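DinB-like Protein (Bacillus cereus ATCC 10987, PDB 3DI5) binds a divalent metal ion, nickel in this crystal, through three histidines on a DinB-type helical bundle, while its biological role remains undefined. Local coordinates at residues A[30-35]-A[76-81]; A[59-64]-A[119-124]; A[11-16]-A[90-95]; A[54-59]-A[110-115]. All coordinates share one frame; numbering follows the deposited sequence.

Contact 1: residues A[30-35]-A[76-81]; sequences ESLSQE and TSAKTI
L32 lays its isobutyl end over the start of helix 78-99, where its CD1 methyl meets both the backbone of T76-A78 and the side chain of I81. The branch is set by a chi1 of -61°, with CG beside the backbone N of L32 and anti to its carbonyl carbon, which sends the two methyls across to the helix. CD1 does most of the touching: it lies 3.8 Å from T76 O and 3.9 Å from A78 N, against the peptide groups that lead into the first turn. The same methyl reaches the CD1 of I81 at 3.9 Å, the two side chains approaching tip to tip, and CD2 of L32 comes within 4.3 Å of A78 CB. No hydrogen bond crosses between the segments, and the contact is apolar packing of one leucine on the N-terminal turn of the helix.

The helix start is held by other means. S77 sits at the N-cap position, and its OG accepts weak bonds from K79 N and T80 N; the N-H of A78, beside the L32 methyl, is taken by D29 OD1. On the other side, E30 O receives both the N and the OG of S33, the OG at 2.9 Å nearly in line with the carbonyl bond, which closes the turn carrying L32.

Residues 30-35 belong to the connection between helices 6-26 and 43-58, and the backbones of L32 and Q34 bond to G44 and L43. I81 also packs on A47, W48 and V51, so the leucine joins this connection to the DinB-family helical bundle where helices 43-58 and 78-99 meet.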
loop_
_atom_site.group_PDB
_atom_site.type_symbol
_atom_site.label_atom_id
_atom_site.label_comp_id
_atom_site.label_asym_id
_atom_site.label_seq_id
_atom_site.Cartn_x
_atom_site.Cartn_y
_atom_site.Cartn_z
ATOM N N GLU A 30 -3.064 4.900 -20.186
ATOM C CA GLU A 30 -3.827 6.127 -20.424
ATOM C C GLU A 30 -4.478 6.643 -19.157
ATOM O O GLU A 30 -4.459 7.851 -18.898
ATOM C CB GLU A 30 -4.915 5.885 -21.482
ATOM C CG GLU A 30 -5.623 7.164 -21.958
ATOM N N SER A 31 -5.055 5.724 -18.376
ATOM C CA SER A 31 -5.792 6.061 -17.135
ATOM C C SER A 31 -4.940 6.751 -16.093
ATOM O O SER A 31 -5.450 7.526 -15.279
ATOM C CB SER A 31 -6.420 4.808 -16.509
ATOM O OG SER A 31 -5.437 3.909 -16.020
ATOM N N LEU A 32 -3.646 6.482 -16.128
ATOM C CA LEU A 32 -2.696 7.065 -15.196
ATOM C C LEU A 32 -2.691 8.587 -15.236
ATOM O O LEU A 32 -2.386 9.223 -14.223
ATOM C CB LEU A 32 -1.276 6.536 -15.479
ATOM C CG LEU A 32 -1.079 5.029 -15.336
ATOM C CD1 LEU A 32 0.400 4.757 -15.413
ATOM C CD2 LEU A 32 -1.711 4.444 -14.038
ATOM N N SER A 33 -3.045 9.176 -16.382
ATOM C CA SER A 33 -3.055 10.631 -16.498
ATOM C C SER A 33 -4.343 11.242 -15.939
ATOM O O SER A 33 -4.440 12.449 -15.835
ATOM C CB SER A 33 -2.806 11.079 -17.939
ATOM O OG SER A 33 -3.848 10.687 -18.808
ATOM N N GLN A 34 -5.270 10.414 -15.505
ATOM C CA GLN A 34 -6.534 10.908 -14.993
ATOM C C GLN A 34 -6.404 11.735 -13.727
ATOM O O GLN A 34 -5.854 11.298 -12.797
ATOM C CB GLN A 34 -7.514 9.764 -14.794
ATOM C CG GLN A 34 -8.943 10.215 -14.565
ATOM C CD GLN A 34 -9.673 10.622 -15.840
ATOM O OE1 GLN A 34 -9.424 10.117 -16.910
ATOM N NE2 GLN A 34 -10.558 11.540 -15.705
ATOM N N GLU A 35 -6.969 12.920 -13.692
ATOM C CA GLU A 35 -6.656 13.864 -12.643
ATOM C C GLU A 35 -7.758 14.091 -11.657
ATOM O O GLU A 35 -8.884 14.173 -12.001
ATOM C CB GLU A 35 -6.225 15.203 -13.241
ATOM N N THR A 76 5.533 5.464 -15.979
ATOM C CA THR A 76 4.583 5.730 -17.069
ATOM C C THR A 76 3.786 4.505 -17.549
ATOM O O THR A 76 2.816 4.649 -18.303
ATOM C CB THR A 76 5.250 6.439 -18.258
ATOM O OG1 THR A 76 6.328 5.656 -18.777
ATOM C CG2 THR A 76 5.775 7.807 -17.804
ATOM N N SER A 77 4.156 3.314 -17.082
ATOM C CA SER A 77 3.491 2.092 -17.502
ATOM C C SER A 77 2.741 1.498 -16.350
ATOM O O SER A 77 3.307 1.337 -15.271
ATOM C CB SER A 77 4.520 1.078 -18.007
ATOM O OG SER A 77 4.049 -0.239 -17.781
ATOM N N ALA A 78 1.468 1.166 -16.558
ATOM C CA ALA A 78 0.631 0.663 -15.459
ATOM C C ALA A 78 1.096 -0.741 -15.041
ATOM O O ALA A 78 0.862 -1.177 -13.905
ATOM C CB ALA A 78 -0.846 0.675 -15.826
ATOM N N LYS A 79 1.825 -1.413 -15.926
ATOM C CA LYS A 79 2.370 -2.731 -15.603
ATOM C C LYS A 79 3.484 -2.615 -14.577
ATOM O O LYS A 79 3.597 -3.461 -13.700
ATOM C CB LYS A 79 2.878 -3.470 -16.839
ATOM C CG LYS A 79 2.785 -4.978 -16.667
ATOM C CD LYS A 79 3.274 -5.752 -17.901
ATOM C CE LYS A 79 4.562 -6.501 -17.612
ATOM N NZ LYS A 79 4.324 -7.621 -16.670
ATOM N N THR A 80 4.302 -1.572 -14.682
ATOM C CA THR A 80 5.310 -1.304 -13.653
ATOM C C THR A 80 4.697 -1.081 -12.284
ATOM O O THR A 80 5.226 -1.562 -11.288
ATOM C CB THR A 80 6.205 -0.112 -14.010
ATOM O OG1 THR A 80 6.825 -0.364 -15.269
ATOM C CG2 THR A 80 7.307 0.065 -12.970
ATOM N N ILE A 81 3.590 -0.353 -12.229
ATOM C CA ILE A 81 2.940 -0.030 -10.962
ATOM C C ILE A 81 2.312 -1.262 -10.299
ATOM O O ILE A 81 2.581 -1.563 -9.134
ATOM C CB ILE A 81 1.890 1.100 -11.146
ATOM C CG1 ILE A 81 2.582 2.382 -11.681
ATOM C CG2 ILE A 81 1.114 1.368 -9.826
ATOM C CD1 ILE A 81 1.668 3.576 -11.895
#

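Contact 2: residues A[59-64]-A[119-124]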
loop_
_atom_site.group_PDB
_atom_site.type_symbol
_atom_site.label_atom_id
_atom_site.label_comp_id
_atom_site.label_asym_id
_atom_site.label_seq_id
_atom_site.Cartn_x
_atom_site.Cartn_y
_atom_site.Cartn_z
ATOM N N SER A 59 9.214 1.613 7.804
ATOM C CA SER A 59 10.665 1.824 7.945
ATOM C C SER A 59 11.117 1.919 9.395
ATOM O O SER A 59 12.145 1.365 9.760
ATOM C CB SER A 59 11.144 3.054 7.156
ATOM O OG SER A 59 10.634 4.257 7.704
ATOM N N GLY A 60 10.327 2.603 10.214
ATOM C CA GLY A 60 10.650 2.807 11.624
ATOM C C GLY A 60 10.519 1.567 12.485
ATOM O O GLY A 60 10.979 1.556 13.618
ATOM N N THR A 61 9.875 0.525 11.964
ATOM C CA THR A 61 9.789 -0.764 12.677
ATOM C C THR A 61 11.125 -1.536 12.600
ATOM O O THR A 61 11.375 -2.458 13.377
ATOM C CB THR A 61 8.702 -1.696 12.092
ATOM O OG1 THR A 61 9.193 -2.268 10.878
ATOM C CG2 THR A 61 7.401 -0.958 11.838
ATOM N N GLY A 62 11.956 -1.196 11.630
ATOM C CA GLY A 62 13.233 -1.877 11.483
ATOM C C GLY A 62 13.135 -3.158 10.670
ATOM O O GLY A 62 14.160 -3.765 10.347
ATOM N N LEU A 63 11.912 -3.565 10.325
ATOM C CA LEU A 63 11.691 -4.711 9.437
ATOM C C LEU A 63 12.165 -4.345 8.031
ATOM O O LEU A 63 11.582 -3.494 7.380
ATOM C CB LEU A 63 10.203 -5.053 9.434
ATOM C CG LEU A 63 9.685 -6.321 8.772
ATOM C CD1 LEU A 63 10.234 -7.572 9.442
ATOM C CD2 LEU A 63 8.152 -6.279 8.845
ATOM N N LYS A 64 13.226 -4.984 7.559
ATOM C CA LYS A 64 13.904 -4.534 6.351
ATOM C C LYS A 64 13.563 -5.425 5.142
ATOM O O LYS A 64 13.583 -6.658 5.238
ATOM C CB LYS A 64 15.421 -4.477 6.608
ATOM C CG LYS A 64 15.808 -3.521 7.772
ATOM N N SER A 119 2.152 -2.870 16.148
ATOM C CA SER A 119 0.790 -3.127 15.661
ATOM C C SER A 119 0.102 -1.874 15.083
ATOM O O SER A 119 -0.695 -1.960 14.146
ATOM C CB SER A 119 -0.077 -3.721 16.765
ATOM O OG SER A 119 -0.030 -2.906 17.896
ATOM N N ILE A 120 0.438 -0.719 15.630
ATOM C CA ILE A 120 -0.111 0.541 15.180
ATOM C C ILE A 120 0.524 0.906 13.836
ATOM O O ILE A 120 -0.149 1.371 12.912
ATOM C CB ILE A 120 0.117 1.645 16.227
ATOM C CG1 ILE A 120 -0.604 1.319 17.544
ATOM C CG2 ILE A 120 -0.390 2.978 15.733
ATOM C CD1 ILE A 120 -2.127 1.219 17.451
ATOM N N PHE A 121 1.811 0.659 13.679
ATOM C CA PHE A 121 2.390 0.819 12.341
ATOM C C PHE A 121 1.505 0.103 11.337
ATOM O O PHE A 121 1.192 0.629 10.246
ATOM C CB PHE A 121 3.791 0.252 12.254
ATOM C CG PHE A 121 4.841 1.114 12.883
ATOM C CD1 PHE A 121 5.051 1.104 14.254
ATOM C CD2 PHE A 121 5.638 1.924 12.101
ATOM C CE1 PHE A 121 6.022 1.883 14.822
ATOM C CE2 PHE A 121 6.621 2.687 12.675
ATOM C CZ PHE A 121 6.787 2.694 14.048
ATOM N N LEU A 122 1.132 -1.127 11.693
ATOM C CA LEU A 122 0.474 -2.032 10.748
ATOM C C LEU A 122 -0.960 -1.555 10.521
ATOM O O LEU A 122 -1.462 -1.613 9.415
ATOM C CB LEU A 122 0.478 -3.485 11.256
ATOM C CG LEU A 122 1.807 -4.245 11.222
ATOM C CD1 LEU A 122 1.611 -5.672 11.647
ATOM C CD2 LEU A 122 2.404 -4.193 9.875
HETATM N N MSE A 123 -1.606 -1.089 11.579
HETATM C CA MSE A 123 -2.940 -0.525 11.477
HETATM C C MSE A 123 -2.898 0.675 10.542
HETATM O O MSE A 123 -3.828 0.912 9.774
HETATM C CB MSE A 123 -3.425 -0.075 12.857
HETATM C CG MSE A 123 -4.803 0.485 12.892
HETATM SE SE MSE A 123 -5.089 1.600 14.500
HETATM C CE MSE A 123 -3.889 3.188 14.044
ATOM N N THR A 124 -1.813 1.436 10.635
ATOM C CA THR A 124 -1.665 2.675 9.897
ATOM C C THR A 124 -1.459 2.365 8.422
ATOM O O THR A 124 -2.017 3.040 7.568
ATOM C CB THR A 124 -0.536 3.586 10.529
ATOM O OG1 THR A 124 -0.955 4.019 11.840
ATOM C CG2 THR A 124 -0.245 4.830 9.643
#
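T61 and F121 pass one another in opposite directions, and the methyl of the threonine comes down on the face of the phenyl ring. T61 CG2 stands 3.3 Å above the ring plane, displaced toward its rim, and 3.6 Å from the centroid of the F121 ring, 24° off the normal. This is a CH-pi contact; the nearest ring atom is F121 CD2, 3.4 Å from T61 CG2. At the same ring, G60 offers its backbone, with G60 C 4.1 Å from F121 CE2 in an oblique approach.

What turns the methyl to the ring is the threonine's chi1 of 77°, which puts OG1 between the backbone N and the carbonyl carbon and leaves CG2 anti to that carbon. The hydroxyl bonds to L58 O and accepts from L63 N at 3.1 Å, N-H...O 162°, forming an ST turn. One side chain therefore splits its work, its polar branch tying the loop back to L58 and its apolar branch meeting the aromatic ring.

The loop is the one that leaves helix 43-58, while F121 lies in the first turns of helix 118-142. F111, from the two-stranded hairpin, meets the F121 ring nearly at right angles, and W100 touches T61. Further along the loop, L63 settles on F92, A95, L96 and E99 of helix 78-99.

Contact 3: residues A[11-16]-A[90-95]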
loop_
_atom_site.group_PDB
_atom_site.type_symbol
_atom_site.label_atom_id
_atom_site.label_comp_id
_atom_site.label_asym_id
_atom_site.label_seq_id
_atom_site.Cartn_x
_atom_site.Cartn_y
_atom_site.Cartn_z
ATOM N N GLN A 11 -4.653 -12.236 7.805
ATOM C CA GLN A 11 -6.033 -12.453 7.337
ATOM C C GLN A 11 -6.671 -11.124 6.910
ATOM O O GLN A 11 -7.349 -11.056 5.884
ATOM C CB GLN A 11 -6.889 -13.152 8.407
ATOM N N SER A 12 -6.454 -10.073 7.699
ATOM C CA SER A 12 -6.863 -8.724 7.312
ATOM C C SER A 12 -6.047 -8.237 6.100
ATOM O O SER A 12 -6.612 -7.791 5.107
ATOM C CB SER A 12 -6.698 -7.759 8.496
ATOM N N TRP A 13 -4.726 -8.349 6.180
ATOM C CA TRP A 13 -3.829 -7.871 5.123
ATOM C C TRP A 13 -4.050 -8.551 3.770
ATOM O O TRP A 13 -3.948 -7.910 2.724
ATOM C CB TRP A 13 -2.363 -8.045 5.554
ATOM C CG TRP A 13 -1.371 -7.454 4.596
ATOM C CD1 TRP A 13 -0.416 -8.123 3.897
ATOM C CD2 TRP A 13 -1.249 -6.073 4.232
ATOM N NE1 TRP A 13 0.294 -7.237 3.111
ATOM C CE2 TRP A 13 -0.195 -5.976 3.306
ATOM C CE3 TRP A 13 -1.939 -4.909 4.598
ATOM C CZ2 TRP A 13 0.181 -4.772 2.727
ATOM C CZ3 TRP A 13 -1.565 -3.703 4.021
ATOM C CH2 TRP A 13 -0.503 -3.646 3.100
ATOM N N THR A 14 -4.349 -9.848 3.786
ATOM C CA THR A 14 -4.592 -10.610 2.555
ATOM C C THR A 14 -5.809 -10.075 1.796
ATOM O O THR A 14 -5.751 -9.935 0.588
ATOM C CB THR A 14 -4.753 -12.129 2.853
ATOM O OG1 THR A 14 -3.552 -12.619 3.461
ATOM C CG2 THR A 14 -5.025 -12.948 1.575
ATOM N N TYR A 15 -6.897 -9.757 2.502
ATOM C CA TYR A 15 -8.079 -9.152 1.865
ATOM C C TYR A 15 -7.739 -7.769 1.283
ATOM O O TYR A 15 -8.198 -7.413 0.201
ATOM C CB TYR A 15 -9.259 -9.027 2.851
ATOM C CG TYR A 15 -10.494 -8.372 2.239
ATOM C CD1 TYR A 15 -10.616 -6.974 2.178
ATOM C CD2 TYR A 15 -11.535 -9.144 1.702
ATOM C CE1 TYR A 15 -11.741 -6.360 1.598
ATOM C CE2 TYR A 15 -12.666 -8.536 1.119
ATOM C CZ TYR A 15 -12.757 -7.145 1.072
ATOM O OH TYR A 15 -13.859 -6.533 0.505
ATOM N N GLU A 16 -6.957 -6.984 2.017
ATOM C CA GLU A 16 -6.581 -5.638 1.575
ATOM C C GLU A 16 -5.690 -5.676 0.339
ATOM O O GLU A 16 -5.909 -4.925 -0.612
ATOM C CB GLU A 16 -5.876 -4.880 2.698
ATOM C CG GLU A 16 -6.757 -4.584 3.917
ATOM C CD GLU A 16 -8.027 -3.842 3.571
ATOM O OE1 GLU A 16 -7.980 -2.919 2.744
ATOM O OE2 GLU A 16 -9.090 -4.159 4.129
ATOM N N THR A 90 5.016 -8.922 -1.532
ATOM C CA THR A 90 5.616 -10.213 -1.295
ATOM C C THR A 90 6.862 -10.119 -0.414
ATOM O O THR A 90 7.036 -10.925 0.510
ATOM C CB THR A 90 5.947 -10.900 -2.614
ATOM O OG1 THR A 90 4.721 -11.236 -3.265
ATOM C CG2 THR A 90 6.750 -12.174 -2.390
ATOM N N ALA A 91 7.725 -9.148 -0.697
ATOM C CA ALA A 91 8.942 -8.963 0.092
ATOM C C ALA A 91 8.558 -8.563 1.522
ATOM O O ALA A 91 9.173 -8.953 2.503
ATOM C CB ALA A 91 9.814 -7.900 -0.547
ATOM N N PHE A 92 7.508 -7.790 1.640
ATOM C CA PHE A 92 7.088 -7.351 2.958
ATOM C C PHE A 92 6.630 -8.539 3.810
ATOM O O PHE A 92 7.174 -8.800 4.886
ATOM C CB PHE A 92 5.968 -6.326 2.836
ATOM C CG PHE A 92 5.200 -6.130 4.110
ATOM C CD1 PHE A 92 5.864 -6.038 5.324
ATOM C CD2 PHE A 92 3.816 -6.085 4.101
ATOM C CE1 PHE A 92 5.136 -5.845 6.533
ATOM C CE2 PHE A 92 3.100 -5.926 5.290
ATOM C CZ PHE A 92 3.773 -5.817 6.496
ATOM N N VAL A 93 5.639 -9.259 3.287
ATOM C CA VAL A 93 4.968 -10.360 3.973
ATOM C C VAL A 93 5.956 -11.495 4.252
ATOM O O VAL A 93 5.843 -12.213 5.253
ATOM C CB VAL A 93 3.751 -10.828 3.126
ATOM C CG1 VAL A 93 3.242 -12.205 3.536
ATOM C CG2 VAL A 93 2.623 -9.771 3.217
ATOM N N GLU A 94 6.937 -11.632 3.372
ATOM C CA GLU A 94 8.015 -12.594 3.575
ATOM C C GLU A 94 8.895 -12.199 4.756
ATOM O O GLU A 94 9.349 -13.062 5.505
ATOM C CB GLU A 94 8.843 -12.733 2.310
ATOM C CG GLU A 94 8.258 -13.728 1.314
ATOM C CD GLU A 94 9.096 -13.837 0.047
ATOM O OE1 GLU A 94 9.849 -12.869 -0.236
ATOM O OE2 GLU A 94 9.003 -14.871 -0.665
ATOM N N ALA A 95 9.109 -10.898 4.938
ATOM C CA ALA A 95 9.984 -10.421 6.011
ATOM C C ALA A 95 9.265 -10.518 7.352
ATOM O O ALA A 95 9.854 -10.909 8.354
ATOM C CB ALA A 95 10.463 -9.002 5.739
#
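W13 NE1 is the polar atom at the centre of this contact: V93 and F92 crowd round it across the helix pair, while its hydrogen bond goes to N89 OD1, one turn earlier on helix 78-99. Within the two segments the encounter is apolar. V93 CG2 comes up at the edge of the indole, near its plane, 3.4 Å from W13 NE1 and 3.5 Å from W13 CD1. F92 approaches from over one face instead. Its CE2 lies 3.6 Å above the indole plane, offset toward the rim, and is 3.8 Å from W13 CE2.

The two aromatic groups form an offset edge-to-face pair, with the edge of F92 directed to the face of W13. The planes stand at 86°, and the centroids of the five-membered ring of W13 and the F92 ring are 5.4 Å apart. The indole is carried across to helix 78-99 by a chi1 of -174°, CG extended away from the backbone N of W13.

Helix 6-26 and helix 78-99 are joined here inside the helical bundle. W13 also meets F9 of its own helix, whose ring lies at a shallow angle to it, and L125, I126 and Q129 of helix 118-142. F92 in turn rests on I54 of helix 43-58, so all four long helices meet round this pair.

The chemistry suggests a division of labour: the N89 bond satisfies the one polar atom of a buried indole and probably restrains its rotation, while V93 adds dispersion and the F92 edge meeting the indole face adds a weak electrostatic attraction.

Contact 4: residues A[54-59]-A[110-115]; sequences IPVILS and DFFGRP
Apolar contact between V56 and F112 comes first: V56 CG1 meets the para carbon of the ring, F112 CZ, at 3.8 Å, the two side chains crossing at about a right angle. I57 and F111 make a looser pair, with I57 CG2 4.4 Å from F111 CE1.

Both rings also come near helix carbonyls. F112 CZ lies 3.5 Å from V56 O, and F111 CE1, more distant at 4.0 Å, has I57 O at its ring edge, near the plane. V56 O is further engaged by S59 OG at 3.2 Å, the donor tilted 30° from the carbonyl plane.

The rings belong to a beta hairpin, strands 108-111 and 114-117, turned by a type I' turn from F111 to R114. Consecutive in that turn, they pack on each other, F112 CD2 lying 3.2 Å above the F111 plane, offset toward its rim.

Hydrogen bonds within the hairpin hold this shape: F111 and R114 exchange backbone bonds in both directions, and G113 N makes weak bonds to the D110 carboxylate. I57 also touches L125 and the nickel ligand H128 of helix 118-142.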
loop_
_atom_site.group_PDB
_atom_site.type_symbol
_atom_site.label_atom_id
_atom_site.label_comp_id
_atom_site.label_asym_id
_atom_site.label_seq_id
_atom_site.Cartn_x
_atom_site.Cartn_y
_atom_site.Cartn_z
ATOM N N ILE A 54 4.411 1.262 1.374
ATOM C CA ILE A 54 4.647 0.044 2.164
ATOM C C ILE A 54 6.004 0.142 2.900
ATOM O O ILE A 54 6.027 0.094 4.141
ATOM C CB ILE A 54 4.472 -1.276 1.334
ATOM C CG1 ILE A 54 2.988 -1.509 1.031
ATOM C CG2 ILE A 54 4.985 -2.478 2.086
ATOM C CD1 ILE A 54 2.720 -2.472 -0.145
ATOM N N PRO A 55 7.127 0.276 2.157
ATOM C CA PRO A 55 8.394 0.554 2.842
ATOM C C PRO A 55 8.475 1.859 3.654
ATOM O O PRO A 55 9.247 1.895 4.601
ATOM C CB PRO A 55 9.437 0.523 1.714
ATOM C CG PRO A 55 8.661 0.656 0.437
ATOM C CD PRO A 55 7.299 0.109 0.702
ATOM N N VAL A 56 7.676 2.889 3.352
ATOM C CA VAL A 56 7.798 4.163 4.065
ATOM C C VAL A 56 7.149 4.072 5.451
ATOM O O VAL A 56 7.723 4.490 6.471
ATOM C CB VAL A 56 7.212 5.332 3.239
ATOM C CG1 VAL A 56 7.130 6.629 4.083
ATOM C CG2 VAL A 56 8.051 5.534 1.957
ATOM N N ILE A 57 5.950 3.512 5.496
ATOM C CA ILE A 57 5.265 3.348 6.764
ATOM C C ILE A 57 6.014 2.303 7.634
ATOM O O ILE A 57 6.142 2.474 8.834
ATOM C CB ILE A 57 3.761 3.020 6.546
ATOM C CG1 ILE A 57 3.007 4.281 6.093
ATOM C CG2 ILE A 57 3.163 2.377 7.781
ATOM C CD1 ILE A 57 1.517 4.037 5.752
ATOM N N LEU A 58 6.568 1.246 7.049
ATOM C CA LEU A 58 7.170 0.224 7.897
ATOM C C LEU A 58 8.637 0.519 8.311
ATOM O O LEU A 58 9.227 -0.233 9.123
ATOM C CB LEU A 58 6.999 -1.164 7.256
ATOM C CG LEU A 58 5.508 -1.532 7.077
ATOM C CD1 LEU A 58 5.347 -2.888 6.690
ATOM C CD2 LEU A 58 4.700 -1.310 8.366
ATOM N N SER A 59 9.214 1.613 7.804
ATOM C CA SER A 59 10.665 1.824 7.945
ATOM C C SER A 59 11.117 1.919 9.395
ATOM O O SER A 59 12.145 1.365 9.760
ATOM C CB SER A 59 11.144 3.054 7.156
ATOM O OG SER A 59 10.634 4.257 7.704
ATOM N N ASP A 110 9.596 4.047 16.658
ATOM C CA ASP A 110 9.370 5.450 16.389
ATOM C C ASP A 110 8.629 5.618 15.082
ATOM O O ASP A 110 9.147 5.241 14.028
ATOM C CB ASP A 110 10.700 6.190 16.306
ATOM C CG ASP A 110 10.519 7.660 15.996
ATOM O OD1 ASP A 110 9.798 8.345 16.763
ATOM O OD2 ASP A 110 11.085 8.132 14.987
ATOM N N PHE A 111 7.426 6.190 15.134
ATOM C CA PHE A 111 6.730 6.534 13.885
ATOM C C PHE A 111 6.850 8.017 13.607
ATOM O O PHE A 111 6.155 8.831 14.218
ATOM C CB PHE A 111 5.264 6.102 13.865
ATOM C CG PHE A 111 4.588 6.351 12.518
ATOM C CD1 PHE A 111 5.000 5.655 11.376
ATOM C CD2 PHE A 111 3.591 7.304 12.377
ATOM C CE1 PHE A 111 4.398 5.896 10.118
ATOM C CE2 PHE A 111 2.989 7.548 11.125
ATOM C CZ PHE A 111 3.391 6.832 10.000
ATOM N N PHE A 112 7.766 8.364 12.707
ATOM C CA PHE A 112 8.001 9.761 12.351
ATOM C C PHE A 112 7.847 10.689 13.566
ATOM O O PHE A 112 7.037 11.618 13.548
ATOM C CB PHE A 112 7.036 10.204 11.240
ATOM C CG PHE A 112 7.112 9.362 9.991
ATOM C CD1 PHE A 112 8.329 9.180 9.327
ATOM C CD2 PHE A 112 5.982 8.750 9.487
ATOM C CE1 PHE A 112 8.409 8.395 8.176
ATOM C CE2 PHE A 112 6.051 7.964 8.336
ATOM C CZ PHE A 112 7.275 7.790 7.685
ATOM N N GLY A 113 8.594 10.413 14.629
ATOM C CA GLY A 113 8.591 11.291 15.811
ATOM C C GLY A 113 7.841 10.799 17.040
ATOM O O GLY A 113 8.238 11.114 18.150
ATOM N N ARG A 114 6.759 10.041 16.864
ATOM C CA ARG A 114 6.015 9.516 18.021
ATOM C C ARG A 114 6.294 8.018 18.251
ATOM O O ARG A 114 6.442 7.263 17.300
ATOM C CB ARG A 114 4.507 9.826 17.922
ATOM C CG ARG A 114 3.765 9.317 16.664
ATOM C CD ARG A 114 2.455 10.131 16.454
ATOM N N PRO A 115 6.423 7.598 19.523
ATOM C CA PRO A 115 6.650 6.183 19.815
ATOM C C PRO A 115 5.328 5.408 19.851
ATOM O O PRO A 115 4.393 5.811 20.527
ATOM C CB PRO A 115 7.336 6.212 21.186
ATOM C CG PRO A 115 6.767 7.419 21.854
ATOM C CD PRO A 115 6.377 8.404 20.759
#

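Overall arrangement
Contacts 2 and 4 lie side by side, their centres about 6 Å apart; they share S59, and F121 of contact 2 packs on I57 O and on D110 O of contact 4. Contact 3 adjoins both through F92, which packs on L122 of contact 2 and also reaches the helical segment of contact 4. Contact 1 stands apart on the opposite side of the chain's centre, about 24 Å from contact 3 and 28 Å from contacts 2 and 4, centre to centre. Of the side chains measured to the nickel held by H49, H128 and H132, I57 of contact 4 is nearer, at about 7 Å, and W13 of contact 3 lies about 13 Å away; I81 of contact 1 is about 9 Å from the H49 side chain.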